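Local atomic coordinates of putative hexose oxidase (PDB entry 5AWV), a protein that carries a flavin held by two covalent links and, as a glycopeptide hexose oxidase, probably oxidises a sugar of teicoplanin-type antibiotics. Residues Y42-K46 against E57-L63; M108-I114 against I125-N129; M262-S268 against I380-Y384; R269-H274 against A332-V337. All coordinates share one frame; numbering follows the deposited sequence.

Interaction 1. Residues Y42-K46 against E57-L63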
loop_
_atom_site.group_PDB
_atom_site.type_symbol
_atom_site.label_atom_id
_atom_site.label_comp_id
_atom_site.label_asym_id
_atom_site.label_seq_id
_atom_site.Cartn_x
_atom_site.Cartn_y
_atom_site.Cartn_z
ATOM N N TYR A 42 23.329 3.280 -6.901
ATOM C CA TYR A 42 22.979 3.782 -5.535
ATOM C C TYR A 42 21.938 4.886 -5.497
ATOM O O TYR A 42 20.948 4.812 -4.733
ATOM C CB TYR A 42 24.262 4.267 -4.797
ATOM C CG TYR A 42 24.053 4.825 -3.421
ATOM C CD1 TYR A 42 23.924 4.010 -2.322
ATOM C CD2 TYR A 42 24.008 6.190 -3.232
ATOM C CE1 TYR A 42 23.753 4.551 -1.027
ATOM C CE2 TYR A 42 23.837 6.746 -1.954
ATOM C CZ TYR A 42 23.713 5.916 -0.863
ATOM O OH TYR A 42 23.523 6.497 0.382
ATOM N N LEU A 43 22.160 5.944 -6.273
ATOM C CA LEU A 43 21.212 7.062 -6.289
ATOM C C LEU A 43 19.779 6.670 -6.734
ATOM O O LEU A 43 18.820 7.190 -6.181
ATOM C CB LEU A 43 21.739 8.322 -7.041
ATOM C CG LEU A 43 22.936 9.082 -6.354
ATOM C CD1 LEU A 43 23.600 10.115 -7.266
ATOM C CD2 LEU A 43 22.573 9.832 -5.055
ATOM N N ASN A 44 19.635 5.845 -7.764
ATOM C CA ASN A 44 18.337 5.342 -8.150
ATOM C C ASN A 44 17.655 4.706 -6.946
ATOM O O ASN A 44 16.477 4.969 -6.712
ATOM C CB ASN A 44 18.389 4.371 -9.333
ATOM C CG ASN A 44 18.627 5.096 -10.681
ATOM O OD1 ASN A 44 18.779 6.337 -10.737
ATOM N ND2 ASN A 44 18.488 4.386 -11.714
ATOM N N LEU A 45 18.367 3.847 -6.265
ATOM C CA LEU A 45 17.766 3.099 -5.190
ATOM C C LEU A 45 17.451 3.948 -3.963
ATOM O O LEU A 45 16.403 3.739 -3.343
ATOM C CB LEU A 45 18.575 1.895 -4.852
ATOM C CG LEU A 45 18.663 0.883 -5.988
ATOM C CD1 LEU A 45 19.680 -0.216 -5.688
ATOM C CD2 LEU A 45 17.305 0.259 -6.237
ATOM N N LYS A 46 18.303 4.956 -3.722
ATOM C CA LYS A 46 18.180 5.858 -2.581
ATOM C C LYS A 46 16.980 6.741 -2.832
ATOM O O LYS A 46 16.364 7.286 -1.897
ATOM C CB LYS A 46 19.454 6.731 -2.483
ATOM C CG LYS A 46 19.604 7.595 -1.231
ATOM C CD LYS A 46 20.807 8.552 -1.381
ATOM C CE LYS A 46 20.369 9.856 -1.914
ATOM N NZ LYS A 46 19.672 10.578 -0.808
ATOM N N GLU A 57 20.597 8.708 3.566
ATOM C CA GLU A 57 21.930 8.492 3.011
ATOM C C GLU A 57 22.439 7.173 3.623
ATOM O O GLU A 57 23.232 7.175 4.533
ATOM C CB GLU A 57 22.840 9.717 3.368
ATOM C CG GLU A 57 24.211 9.734 2.692
ATOM C CD GLU A 57 24.110 9.831 1.156
ATOM O OE1 GLU A 57 23.173 10.549 0.693
ATOM O OE2 GLU A 57 24.945 9.183 0.441
ATOM N N PRO A 58 21.918 6.039 3.160
ATOM C CA PRO A 58 22.346 4.822 3.790
ATOM C C PRO A 58 23.807 4.449 3.453
ATOM O O PRO A 58 24.301 4.795 2.380
ATOM C CB PRO A 58 21.373 3.764 3.217
ATOM C CG PRO A 58 20.866 4.374 1.971
ATOM C CD PRO A 58 20.851 5.821 2.154
ATOM N N ASP A 59 24.423 3.675 4.335
ATOM C CA ASP A 59 25.746 3.087 4.051
ATOM C C ASP A 59 25.708 2.209 2.808
ATOM O O ASP A 59 26.629 2.232 1.980
ATOM C CB ASP A 59 26.246 2.260 5.240
ATOM C CG ASP A 59 26.527 3.117 6.494
ATOM O OD1 ASP A 59 26.625 4.377 6.429
ATOM O OD2 ASP A 59 26.643 2.530 7.550
ATOM N N TYR A 60 24.655 1.383 2.694
ATOM C CA TYR A 60 24.483 0.639 1.467
ATOM C C TYR A 60 23.032 0.321 1.307
ATOM O O TYR A 60 22.278 0.403 2.301
ATOM C CB TYR A 60 25.324 -0.670 1.408
ATOM C CG TYR A 60 25.211 -1.655 2.526
ATOM C CD1 TYR A 60 25.978 -1.518 3.725
ATOM C CD2 TYR A 60 24.391 -2.790 2.403
ATOM C CE1 TYR A 60 25.861 -2.466 4.756
ATOM C CE2 TYR A 60 24.271 -3.669 3.416
ATOM C CZ TYR A 60 25.009 -3.520 4.603
ATOM O OH TYR A 60 24.800 -4.495 5.613
ATOM N N ILE A 61 22.655 -0.068 0.095
ATOM C CA ILE A 61 21.343 -0.667 -0.165
ATOM C C ILE A 61 21.549 -2.134 -0.630
ATOM O O ILE A 61 22.280 -2.405 -1.556
ATOM C CB ILE A 61 20.596 0.211 -1.204
ATOM C CG1 ILE A 61 20.477 1.612 -0.648
ATOM C CG2 ILE A 61 19.203 -0.336 -1.521
ATOM C CD1 ILE A 61 20.053 2.702 -1.586
ATOM N N HIS A 62 20.903 -3.071 0.037
ATOM C CA HIS A 62 21.070 -4.475 -0.201
ATOM C C HIS A 62 19.909 -5.006 -1.017
ATOM O O HIS A 62 18.733 -5.108 -0.523
ATOM C CB HIS A 62 21.158 -5.139 1.175
ATOM C CG HIS A 62 22.032 -6.333 1.246
ATOM N ND1 HIS A 62 22.536 -6.808 2.441
ATOM C CD2 HIS A 62 22.438 -7.201 0.290
ATOM C CE1 HIS A 62 23.240 -7.899 2.206
ATOM N NE2 HIS A 62 23.185 -8.164 0.912
ATOM N N LEU A 63 20.218 -5.325 -2.268
ATOM C CA LEU A 63 19.262 -6.001 -3.148
ATOM C C LEU A 63 19.271 -7.461 -2.903
ATOM O O LEU A 63 20.351 -8.084 -2.914
ATOM C CB LEU A 63 19.653 -5.771 -4.619
ATOM C CG LEU A 63 19.338 -4.394 -5.139
ATOM C CD1 LEU A 63 20.038 -4.116 -6.475
ATOM C CD2 LEU A 63 17.831 -4.128 -5.297
#
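Tyr42 reaches from the short helix 42-46 to the chain entering strand 60-63, and its OH donates to Pro58 O over 2.7 Å. The donor lies in the carbonyl plane on a lone pair, with a C=O...donor angle of 134°. A chi1 of 179° swings the ring away from the backbone N, toward the carbonyl side, which lets OH reach this acceptor. Glu57 OE2 approaches the same Tyr42 OH to 3.0 Å. The carboxylate plane is inclined at 52° to the ring.

Beside this polar end, the CD1 methyl of Ile61 lies against the helix, 3.7 Å from Leu45 CB and near Lys46 N. Leu45 CD1 carries the apolar packing on to Leu63 CD1, 4.0 Å away. Lys46 lays CG against Pro58 CD and then bends back; its NZ bonds chiefly to Gly56 O, and the salt bridge to Glu57 OE1 is long at 3.8 Å.

Further out, backbone bonds from Ile61 and Leu63 tie strand 60-63 to strand 33-35, while Asn44 bonds to Arg349 and Trp350 of the second subunit. A short helix thus packs nearly crosswise on the small mixed sheet of the FAD-binding domain, consistent with the FAD_PCMH fold of this oxidoreductase family.

Interaction 2. Residues M108-I114 against I125-N129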
loop_
_atom_site.group_PDB
_atom_site.type_symbol
_atom_site.label_atom_id
_atom_site.label_comp_id
_atom_site.label_asym_id
_atom_site.label_seq_id
_atom_site.Cartn_x
_atom_site.Cartn_y
_atom_site.Cartn_z
ATOM N N MET A 108 13.532 -4.765 -1.874
ATOM C CA MET A 108 12.886 -5.995 -2.340
ATOM C C MET A 108 12.540 -6.072 -3.814
ATOM O O MET A 108 11.825 -7.032 -4.241
ATOM C CB MET A 108 11.630 -6.257 -1.547
ATOM C CG MET A 108 11.791 -6.189 -0.012
ATOM S SD MET A 108 12.913 -7.377 0.763
ATOM C CE MET A 108 11.743 -8.627 1.079
ATOM N N SER A 109 13.076 -5.150 -4.579
ATOM C CA SER A 109 12.798 -4.965 -6.020
ATOM C C SER A 109 12.906 -6.265 -6.839
ATOM O O SER A 109 12.125 -6.475 -7.809
ATOM C CB SER A 109 13.796 -4.008 -6.651
ATOM O OG SER A 109 13.663 -2.662 -6.309
ATOM N N LEU A 110 13.876 -7.113 -6.495
ATOM C CA LEU A 110 14.050 -8.380 -7.216
ATOM C C LEU A 110 13.038 -9.452 -6.847
ATOM O O LEU A 110 12.938 -10.433 -7.587
ATOM C CB LEU A 110 15.488 -8.892 -7.054
ATOM C CG LEU A 110 16.636 -8.022 -7.564
ATOM C CD1 LEU A 110 17.957 -8.651 -7.210
ATOM C CD2 LEU A 110 16.613 -7.830 -9.065
ATOM N N LEU A 111 12.273 -9.304 -5.746
ATOM C CA LEU A 111 11.315 -10.348 -5.336
ATOM C C LEU A 111 9.951 -10.162 -5.872
ATOM O O LEU A 111 9.115 -9.574 -5.187
ATOM C CB LEU A 111 11.215 -10.412 -3.807
ATOM C CG LEU A 111 12.462 -10.952 -3.079
ATOM C CD1 LEU A 111 12.465 -10.721 -1.561
ATOM C CD2 LEU A 111 12.710 -12.446 -3.348
ATOM N N THR A 112 9.664 -10.698 -7.054
ATOM C CA THR A 112 8.459 -10.339 -7.800
ATOM C C THR A 112 7.640 -11.566 -8.301
ATOM O O THR A 112 6.909 -11.458 -9.260
ATOM C CB THR A 112 8.789 -9.474 -9.027
ATOM O OG1 THR A 112 9.655 -10.216 -9.869
ATOM C CG2 THR A 112 9.434 -8.216 -8.680
ATOM N N GLU A 113 7.768 -12.727 -7.695
ATOM C CA GLU A 113 6.933 -13.863 -8.136
ATOM C C GLU A 113 5.421 -13.673 -7.828
ATOM O O GLU A 113 5.055 -13.141 -6.777
ATOM C CB GLU A 113 7.426 -15.148 -7.450
ATOM C CG GLU A 113 6.495 -16.347 -7.657
ATOM C CD GLU A 113 7.187 -17.591 -8.143
ATOM O OE1 GLU A 113 7.265 -18.587 -7.366
ATOM O OE2 GLU A 113 7.599 -17.563 -9.332
ATOM N N ILE A 114 4.568 -14.131 -8.736
ATOM C CA ILE A 114 3.148 -14.204 -8.532
ATOM C C ILE A 114 2.753 -15.516 -9.140
ATOM O O ILE A 114 2.934 -15.733 -10.383
ATOM C CB ILE A 114 2.387 -13.059 -9.232
ATOM C CG1 ILE A 114 2.932 -11.711 -8.822
ATOM C CG2 ILE A 114 0.848 -13.243 -9.120
ATOM C CD1 ILE A 114 2.386 -10.621 -9.768
ATOM N N ILE A 125 2.363 -14.223 -3.587
ATOM C CA ILE A 125 2.690 -12.862 -4.110
ATOM C C ILE A 125 3.823 -12.357 -3.293
ATOM O O ILE A 125 3.751 -12.200 -2.038
ATOM C CB ILE A 125 1.498 -11.925 -4.011
ATOM C CG1 ILE A 125 0.286 -12.563 -4.720
ATOM C CG2 ILE A 125 1.764 -10.601 -4.692
ATOM C CD1 ILE A 125 -0.953 -11.734 -4.685
ATOM N N GLU A 126 4.923 -12.095 -3.979
ATOM C CA GLU A 126 6.116 -11.560 -3.356
ATOM C C GLU A 126 6.060 -10.044 -3.187
ATOM O O GLU A 126 5.344 -9.403 -3.942
ATOM C CB GLU A 126 7.389 -12.017 -4.120
ATOM C CG GLU A 126 7.740 -13.429 -3.754
ATOM C CD GLU A 126 8.998 -13.959 -4.403
ATOM O OE1 GLU A 126 9.444 -13.410 -5.410
ATOM O OE2 GLU A 126 9.518 -14.974 -3.887
ATOM N N PRO A 127 6.714 -9.512 -2.122
ATOM C CA PRO A 127 6.656 -8.106 -1.666
ATOM C C PRO A 127 7.212 -7.064 -2.630
ATOM O O PRO A 127 6.761 -5.952 -2.596
ATOM C CB PRO A 127 7.460 -8.075 -0.367
ATOM C CG PRO A 127 8.348 -9.296 -0.482
ATOM C CD PRO A 127 7.644 -10.317 -1.274
ATOM N N GLY A 128 8.064 -7.417 -3.538
ATOM C CA GLY A 128 8.564 -6.443 -4.482
ATOM C C GLY A 128 7.672 -6.144 -5.666
ATOM O O GLY A 128 7.950 -5.186 -6.430
ATOM N N ASN A 129 6.611 -6.910 -5.853
ATOM C CA ASN A 129 5.632 -6.592 -6.869
ATOM C C ASN A 129 4.905 -5.252 -6.595
ATOM O O ASN A 129 4.651 -4.910 -5.444
ATOM C CB ASN A 129 4.515 -7.650 -6.917
ATOM C CG ASN A 129 4.960 -8.921 -7.538
ATOM O OD1 ASN A 129 5.234 -8.937 -8.724
ATOM N ND2 ASN A 129 5.065 -9.990 -6.753
#
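Glu126 leans across to the loop 108-114, and each part of its side chain has a neighbour there. Its CB sits 3.2 Å from Leu111 O; CG, beside its own backbone N, passes the backbone N and O of Glu113; CD comes to 3.6 Å from Glu113 CB. At the tip OE1 accepts from Glu113 N over 2.9 Å in a nearly straight bond (167°), reached from above the carboxylate plane, while OE2 faces Leu111 CD2. The chain, extended beyond CG, carries OE1 there.

The backbone is gripped as well. Glu126 N donates to Glu113 O at 3.0 Å, and that oxygen also takes Asn129 ND2 from above the carbonyl plane. The same ND2 donates to Glu126 O over 2.9 Å, bridging the loops and fixing the amide's rotation. Gly128 N bonds to Leu111 O at 2.9 Å. Ile114 and Ile125 form an antiparallel non-hydrogen-bonded pair where the hairpin begins.

At the other end, Met108 CE rests on Pro127 CG at 3.8 Å. Both residues line the FAD pocket, so these loops, entering and leaving the hairpin of strands 114-117 and 122-125, form part of the flavin-binding wall of the FAD_PCMH domain.

Interaction 3. Residues M262-S268 against I380-Y384; sequences MTEAAFS and IQAVY. With T55 (8-methylnonanoic acid), chain B; MAN (alpha-D-mannopyranose), chain C.
Phe267 and Tyr384 dominate the apolar part of this contact. Tyr384 CD1 lies over one face of the Phe267 ring, 3.4 Å from its CG and offset toward the rim; the planes are inclined at 51°, an oblique pair. At the edge of the phenyl ring, Val383 CG1 meets Phe267 CZ at 3.9 Å. Ile380 CG2 lies beside Ser268, whose OG is engaged by Arg272.

A CH-pi contact puts Glu264 CA over the Tyr384 face, 4.0 Å from the centroid. The extended Glu264 chain passes CE2 and then CD2, its direction about square to that of the tyrosine side chain, its carboxylate tilted 29° from the ring.

Polar contacts gather beyond. Glu264 OE1, whose main partner is a modified side chain of the bound peptide, accepts from mannose O3 over 2.7 Å; Gln381 NE2 donates weakly to that O3, and a water joins it to Gln381 O. Glu264, Ala265 and Ser268 belong to the 8-methylnonanoic acid pocket, so this helix pair borders bound teicoplanin.

Thr263 caps helix 264-280 through Ala266 N. Segments 264-268 and 380-384 run at 124° to each other, with Phe309 of strand 309-316 against Phe267 and Val452 of helix 438-452 against Val383.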
loop_
_atom_site.group_PDB
_atom_site.type_symbol
_atom_site.label_atom_id
_atom_site.label_comp_id
_atom_site.label_asym_id
_atom_site.label_seq_id
_atom_site.Cartn_x
_atom_site.Cartn_y
_atom_site.Cartn_z
ATOM N N MET A 262 -20.141 27.828 -5.431
ATOM C CA MET A 262 -20.483 27.095 -4.187
ATOM C C MET A 262 -20.597 28.009 -2.915
ATOM O O MET A 262 -19.607 28.441 -2.389
ATOM C CB MET A 262 -19.390 25.977 -3.989
ATOM C CG MET A 262 -19.598 24.912 -2.887
ATOM S SD MET A 262 -20.909 23.714 -3.244
ATOM C CE MET A 262 -20.329 22.805 -4.677
ATOM N N THR A 263 -21.795 28.285 -2.398
ATOM C CA THR A 263 -21.938 29.017 -1.151
ATOM C C THR A 263 -21.582 28.127 0.043
ATOM O O THR A 263 -21.594 26.910 -0.066
ATOM C CB THR A 263 -23.371 29.532 -0.972
ATOM O OG1 THR A 263 -24.322 28.452 -1.037
ATOM C CG2 THR A 263 -23.653 30.557 -2.083
ATOM N N GLU A 264 -21.412 28.762 1.184
ATOM C CA GLU A 264 -21.276 28.097 2.458
ATOM C C GLU A 264 -22.423 27.125 2.730
ATOM O O GLU A 264 -22.214 25.959 3.130
ATOM C CB GLU A 264 -21.102 29.119 3.537
ATOM C CG GLU A 264 -20.723 28.567 4.905
ATOM C CD GLU A 264 -20.326 29.689 5.881
ATOM O OE1 GLU A 264 -20.377 29.413 7.127
ATOM O OE2 GLU A 264 -19.921 30.850 5.435
ATOM N N ALA A 265 -23.634 27.543 2.389
ATOM C CA ALA A 265 -24.775 26.670 2.490
ATOM C C ALA A 265 -24.859 25.440 1.567
ATOM O O ALA A 265 -25.253 24.334 2.004
ATOM C CB ALA A 265 -26.115 27.478 2.416
ATOM N N ALA A 266 -24.548 25.649 0.311
ATOM C CA ALA A 266 -24.531 24.614 -0.663
ATOM C C ALA A 266 -23.410 23.571 -0.333
ATOM O O ALA A 266 -23.614 22.399 -0.516
ATOM C CB ALA A 266 -24.274 25.191 -2.039
ATOM N N PHE A 267 -22.266 24.063 0.071
ATOM C CA PHE A 267 -21.155 23.219 0.509
ATOM C C PHE A 267 -21.570 22.339 1.652
ATOM O O PHE A 267 -21.355 21.140 1.611
ATOM C CB PHE A 267 -19.957 24.045 0.912
ATOM C CG PHE A 267 -18.743 23.212 1.250
ATOM C CD1 PHE A 267 -17.869 22.817 0.260
ATOM C CD2 PHE A 267 -18.505 22.823 2.557
ATOM C CE1 PHE A 267 -16.743 22.037 0.572
ATOM C CE2 PHE A 267 -17.393 22.070 2.868
ATOM C CZ PHE A 267 -16.495 21.685 1.872
ATOM N N SER A 268 -22.102 22.932 2.704
ATOM C CA SER A 268 -22.670 22.163 3.774
ATOM C C SER A 268 -23.748 21.149 3.377
ATOM O O SER A 268 -23.689 19.979 3.811
ATOM C CB SER A 268 -23.142 23.059 4.916
ATOM O OG SER A 268 -23.433 22.208 6.037
ATOM N N ILE A 380 -18.076 20.119 9.415
ATOM C CA ILE A 380 -18.185 20.589 8.053
ATOM C C ILE A 380 -17.814 22.097 7.967
ATOM O O ILE A 380 -17.210 22.529 6.975
ATOM C CB ILE A 380 -19.578 20.312 7.487
ATOM C CG1 ILE A 380 -19.755 18.782 7.323
ATOM C CG2 ILE A 380 -19.859 21.059 6.232
ATOM C CD1 ILE A 380 -21.139 18.359 7.027
ATOM N N GLN A 381 -18.258 22.863 8.959
ATOM C CA GLN A 381 -17.896 24.280 9.053
ATOM C C GLN A 381 -16.375 24.452 8.984
ATOM O O GLN A 381 -15.861 25.289 8.257
ATOM C CB GLN A 381 -18.476 24.878 10.348
ATOM C CG GLN A 381 -18.422 26.425 10.425
ATOM C CD GLN A 381 -18.857 27.031 11.789
ATOM O OE1 GLN A 381 -18.554 26.480 12.873
ATOM N NE2 GLN A 381 -19.561 28.204 11.745
ATOM N N ALA A 382 -15.655 23.645 9.787
ATOM C CA ALA A 382 -14.195 23.696 9.833
ATOM C C ALA A 382 -13.556 23.325 8.513
ATOM O O ALA A 382 -12.614 24.000 8.087
ATOM C CB ALA A 382 -13.667 22.823 10.946
ATOM N N VAL A 383 -14.109 22.311 7.822
ATOM C CA VAL A 383 -13.589 22.012 6.506
ATOM C C VAL A 383 -13.755 23.233 5.527
ATOM O O VAL A 383 -12.833 23.611 4.780
ATOM C CB VAL A 383 -14.273 20.761 5.922
ATOM C CG1 VAL A 383 -13.914 20.566 4.512
ATOM C CG2 VAL A 383 -13.936 19.503 6.750
ATOM N N TYR A 384 -14.989 23.766 5.474
ATOM C CA TYR A 384 -15.267 24.925 4.564
ATOM C C TYR A 384 -14.317 26.039 4.852
ATOM O O TYR A 384 -13.764 26.578 3.921
ATOM C CB TYR A 384 -16.686 25.410 4.699
ATOM C CG TYR A 384 -17.023 26.438 3.664
ATOM C CD1 TYR A 384 -17.162 26.067 2.365
ATOM C CD2 TYR A 384 -17.203 27.799 3.993
ATOM C CE1 TYR A 384 -17.470 26.946 1.370
ATOM C CE2 TYR A 384 -17.517 28.714 2.991
ATOM C CZ TYR A 384 -17.629 28.273 1.697
ATOM O OH TYR A 384 -17.905 29.070 0.648
HETATM C CAD T55 B . -25.594 25.873 4.880
HETATM C CAE T55 B . -26.482 26.259 5.991
HETATM C CAG T55 B . -27.557 25.189 5.847
HETATM C CAH T55 B . -28.489 25.290 4.598
HETATM C CAI T55 B . -29.609 24.274 4.532
HETATM C CAJ T55 B . -30.522 24.254 3.298
HETATM C CAK T55 B . -31.563 23.175 3.535
HETATM C CAL T55 B . -32.759 22.953 2.618
HETATM C CAF T55 B . -25.443 26.405 7.135
HETATM C C T55 B . -33.728 21.948 3.257
HETATM O O T55 B . -33.713 21.706 4.441
HETATM C C1 MAN C . -19.342 33.052 11.262
HETATM C C2 MAN C . -19.694 31.758 10.516
HETATM C C3 MAN C . -18.424 31.035 10.090
HETATM C C4 MAN C . -17.535 32.004 9.266
HETATM C C5 MAN C . -17.127 33.277 10.077
HETATM C C6 MAN C . -16.163 34.202 9.264
HETATM O O2 MAN C . -20.410 32.069 9.383
HETATM O O3 MAN C . -18.778 29.811 9.292
HETATM O O4 MAN C . -16.429 31.262 8.983
HETATM O O5 MAN C . -18.342 33.946 10.540
HETATM O O6 MAN C . -16.926 35.022 8.324
HETATM O O HOH W 1 -17.368 27.958 7.727
#

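Interaction 4. Residues R269-H274 against A332-V337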
loop_
_atom_site.group_PDB
_atom_site.type_symbol
_atom_site.label_atom_id
_atom_site.label_comp_id
_atom_site.label_asym_id
_atom_site.label_seq_id
_atom_site.Cartn_x
_atom_site.Cartn_y
_atom_site.Cartn_z
ATOM N N ARG A 269 -24.706 21.551 2.553
ATOM C CA ARG A 269 -25.673 20.603 2.042
ATOM C C ARG A 269 -25.035 19.376 1.325
ATOM O O ARG A 269 -25.449 18.226 1.529
ATOM C CB ARG A 269 -26.665 21.318 1.115
ATOM C CG ARG A 269 -27.770 20.442 0.614
ATOM C CD ARG A 269 -28.690 19.998 1.742
ATOM N NE ARG A 269 -29.671 19.075 1.211
ATOM C CZ ARG A 269 -30.715 19.444 0.470
ATOM N NH1 ARG A 269 -30.938 20.728 0.123
ATOM N NH2 ARG A 269 -31.563 18.519 0.055
ATOM N N LEU A 270 -24.083 19.619 0.487
ATOM C CA LEU A 270 -23.348 18.570 -0.221
ATOM C C LEU A 270 -22.709 17.512 0.755
ATOM O O LEU A 270 -22.895 16.323 0.592
ATOM C CB LEU A 270 -22.238 19.192 -1.094
ATOM C CG LEU A 270 -21.267 18.220 -1.798
ATOM C CD1 LEU A 270 -21.976 17.312 -2.766
ATOM C CD2 LEU A 270 -20.246 18.977 -2.564
ATOM N N LEU A 271 -21.923 17.994 1.689
ATOM C CA LEU A 271 -21.265 17.100 2.675
ATOM C C LEU A 271 -22.251 16.382 3.550
ATOM O O LEU A 271 -22.027 15.190 3.803
ATOM C CB LEU A 271 -20.188 17.808 3.476
ATOM C CG LEU A 271 -18.848 17.876 2.776
ATOM C CD1 LEU A 271 -18.863 18.753 1.528
ATOM C CD2 LEU A 271 -17.826 18.337 3.790
ATOM N N ARG A 272 -23.424 17.002 3.883
ATOM C CA ARG A 272 -24.450 16.288 4.598
ATOM C C ARG A 272 -25.095 15.229 3.761
ATOM O O ARG A 272 -25.310 14.129 4.230
ATOM C CB ARG A 272 -25.537 17.175 5.251
ATOM C CG ARG A 272 -24.944 18.185 6.224
ATOM C CD ARG A 272 -26.006 19.069 6.797
ATOM N NE ARG A 272 -25.376 20.225 7.482
ATOM C CZ ARG A 272 -25.963 20.926 8.446
ATOM N NH1 ARG A 272 -27.209 20.573 8.902
ATOM N NH2 ARG A 272 -25.295 21.986 8.976
ATOM N N ASN A 273 -25.472 15.577 2.548
ATOM C CA ASN A 273 -26.068 14.626 1.600
ATOM C C ASN A 273 -25.190 13.330 1.466
ATOM O O ASN A 273 -25.667 12.218 1.524
ATOM C CB ASN A 273 -26.126 15.249 0.203
ATOM C CG ASN A 273 -27.263 16.241 -0.011
ATOM O OD1 ASN A 273 -27.310 16.900 -1.042
ATOM N ND2 ASN A 273 -28.110 16.391 0.947
ATOM N N HIS A 274 -23.944 13.575 1.135
ATOM C CA HIS A 274 -22.952 12.560 0.876
ATOM C C HIS A 274 -22.743 11.691 2.093
ATOM O O HIS A 274 -22.817 10.504 1.991
ATOM C CB HIS A 274 -21.644 13.211 0.453
ATOM C CG HIS A 274 -20.493 12.252 0.332
ATOM N ND1 HIS A 274 -19.615 12.009 1.378
ATOM C CD2 HIS A 274 -20.092 11.457 -0.691
ATOM C CE1 HIS A 274 -18.726 11.106 1.015
ATOM N NE2 HIS A 274 -18.967 10.784 -0.238
ATOM N N ALA A 332 -28.848 11.569 -4.733
ATOM C CA ALA A 332 -28.783 11.769 -3.313
ATOM C C ALA A 332 -27.709 12.770 -3.007
ATOM O O ALA A 332 -27.884 13.610 -2.138
ATOM C CB ALA A 332 -28.512 10.440 -2.572
ATOM N N VAL A 333 -26.557 12.639 -3.643
ATOM C CA VAL A 333 -25.433 13.470 -3.267
ATOM C C VAL A 333 -25.648 14.949 -3.697
ATOM O O VAL A 333 -25.250 15.869 -2.960
ATOM C CB VAL A 333 -24.070 12.949 -3.804
ATOM C CG1 VAL A 333 -22.929 13.949 -3.580
ATOM C CG2 VAL A 333 -23.631 11.678 -3.039
ATOM N N ILE A 334 -26.161 15.142 -4.910
ATOM C CA ILE A 334 -26.263 16.505 -5.496
ATOM C C ILE A 334 -27.612 17.200 -5.218
ATOM O O ILE A 334 -27.770 18.317 -5.603
ATOM C CB ILE A 334 -25.991 16.535 -6.994
ATOM C CG1 ILE A 334 -27.104 15.880 -7.803
ATOM C CG2 ILE A 334 -24.612 15.964 -7.321
ATOM C CD1 ILE A 334 -26.885 16.015 -9.291
ATOM N N ASP A 335 -28.471 16.606 -4.440
ATOM C CA ASP A 335 -29.788 17.194 -4.126
ATOM C C ASP A 335 -29.615 18.554 -3.416
ATOM O O ASP A 335 -29.015 18.648 -2.343
ATOM C CB ASP A 335 -30.522 16.265 -3.175
ATOM C CG ASP A 335 -31.877 16.731 -2.861
ATOM O OD1 ASP A 335 -32.653 17.018 -3.799
ATOM O OD2 ASP A 335 -32.177 16.751 -1.674
ATOM N N GLY A 336 -30.132 19.626 -4.032
ATOM C CA GLY A 336 -29.983 20.999 -3.503
ATOM C C GLY A 336 -28.616 21.619 -3.604
ATOM O O GLY A 336 -28.315 22.527 -2.821
ATOM N N VAL A 337 -27.777 21.115 -4.503
ATOM C CA VAL A 337 -26.386 21.554 -4.655
ATOM C C VAL A 337 -26.228 22.087 -6.095
ATOM O O VAL A 337 -25.899 21.349 -7.013
ATOM C CB VAL A 337 -25.341 20.414 -4.403
ATOM C CG1 VAL A 337 -23.902 20.860 -4.595
ATOM C CG2 VAL A 337 -25.481 19.844 -2.988
#
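Arg269 and Asp335 meet because both side chains leave with CG turned away from the backbone N, while the arginine bends at its second torsion (chi2 66°). That bend swings the guanidinium back over the turn following helix 322-334. Arg269 NH2 then pairs with Asp335 OD2 in a salt bridge modelled at 2.5 Å, so short that its exact length is doubtful. Carboxylate and guanidinium planes stand almost perpendicular, 89° apart, so the ions do not meet as a flat two-pronged pair. Instead the guanidinium also lays one face on the backbone, with Asp335 O 3.4 Å above its plane and over its centre. Gly336 N lies over a face of the group as well, its residue at the third position of a type II turn from Ile334 to Val337, closed by Val337 N donating to Ile334 O at 3.0 Å.

Asn273 follows one turn along the helix, its CB against Ala332 O and Val333 O. Deeper in, the contact is apolar: Leu270 CD1 touches Val333 CG1 at 3.6 Å, and Leu270 CB meets Val337 CG2 at 3.8 Å. His274 presents the edge of its ring to Val333 CG2.

Arg269 also touches the 8-methylnonanoyl chain of bound teicoplanin, and Arg269 and Asp335 are both N-acetylglucosamine-binding residues in structures of this protein. Helix 264-280 thus lies against the C-terminal end of helix 322-334, with Phe257 of strand 249-257 and Phe309 of strand 309-316 packing on Leu270, and Met311 of the latter strand on His274 and Val333.

How the interactions relate
Interactions 1 and 2 lie in the FAD-binding part of the chain and touch through Leu63 with Ser109 and Leu110; both are buried, and both come within reach of the second subunit. Interactions 3 and 4 stand across the chain's centre from interaction 2, share helix 264-280, and touch where Ile380 packs on Leu271 and Arg272. Chemistry follows place. Loops 108-114 and 125-129, near the flavin, are stitched by backbone and side-chain hydrogen bonds, whereas 42-46 with 57-63 mixes one phenol bond and a long salt bridge with aliphatic packing. In interaction 3 aromatic packing, buried at Phe267, gives way to sugar contacts; partly buried interaction 4 places its ion pair toward the surface over an aliphatic interior.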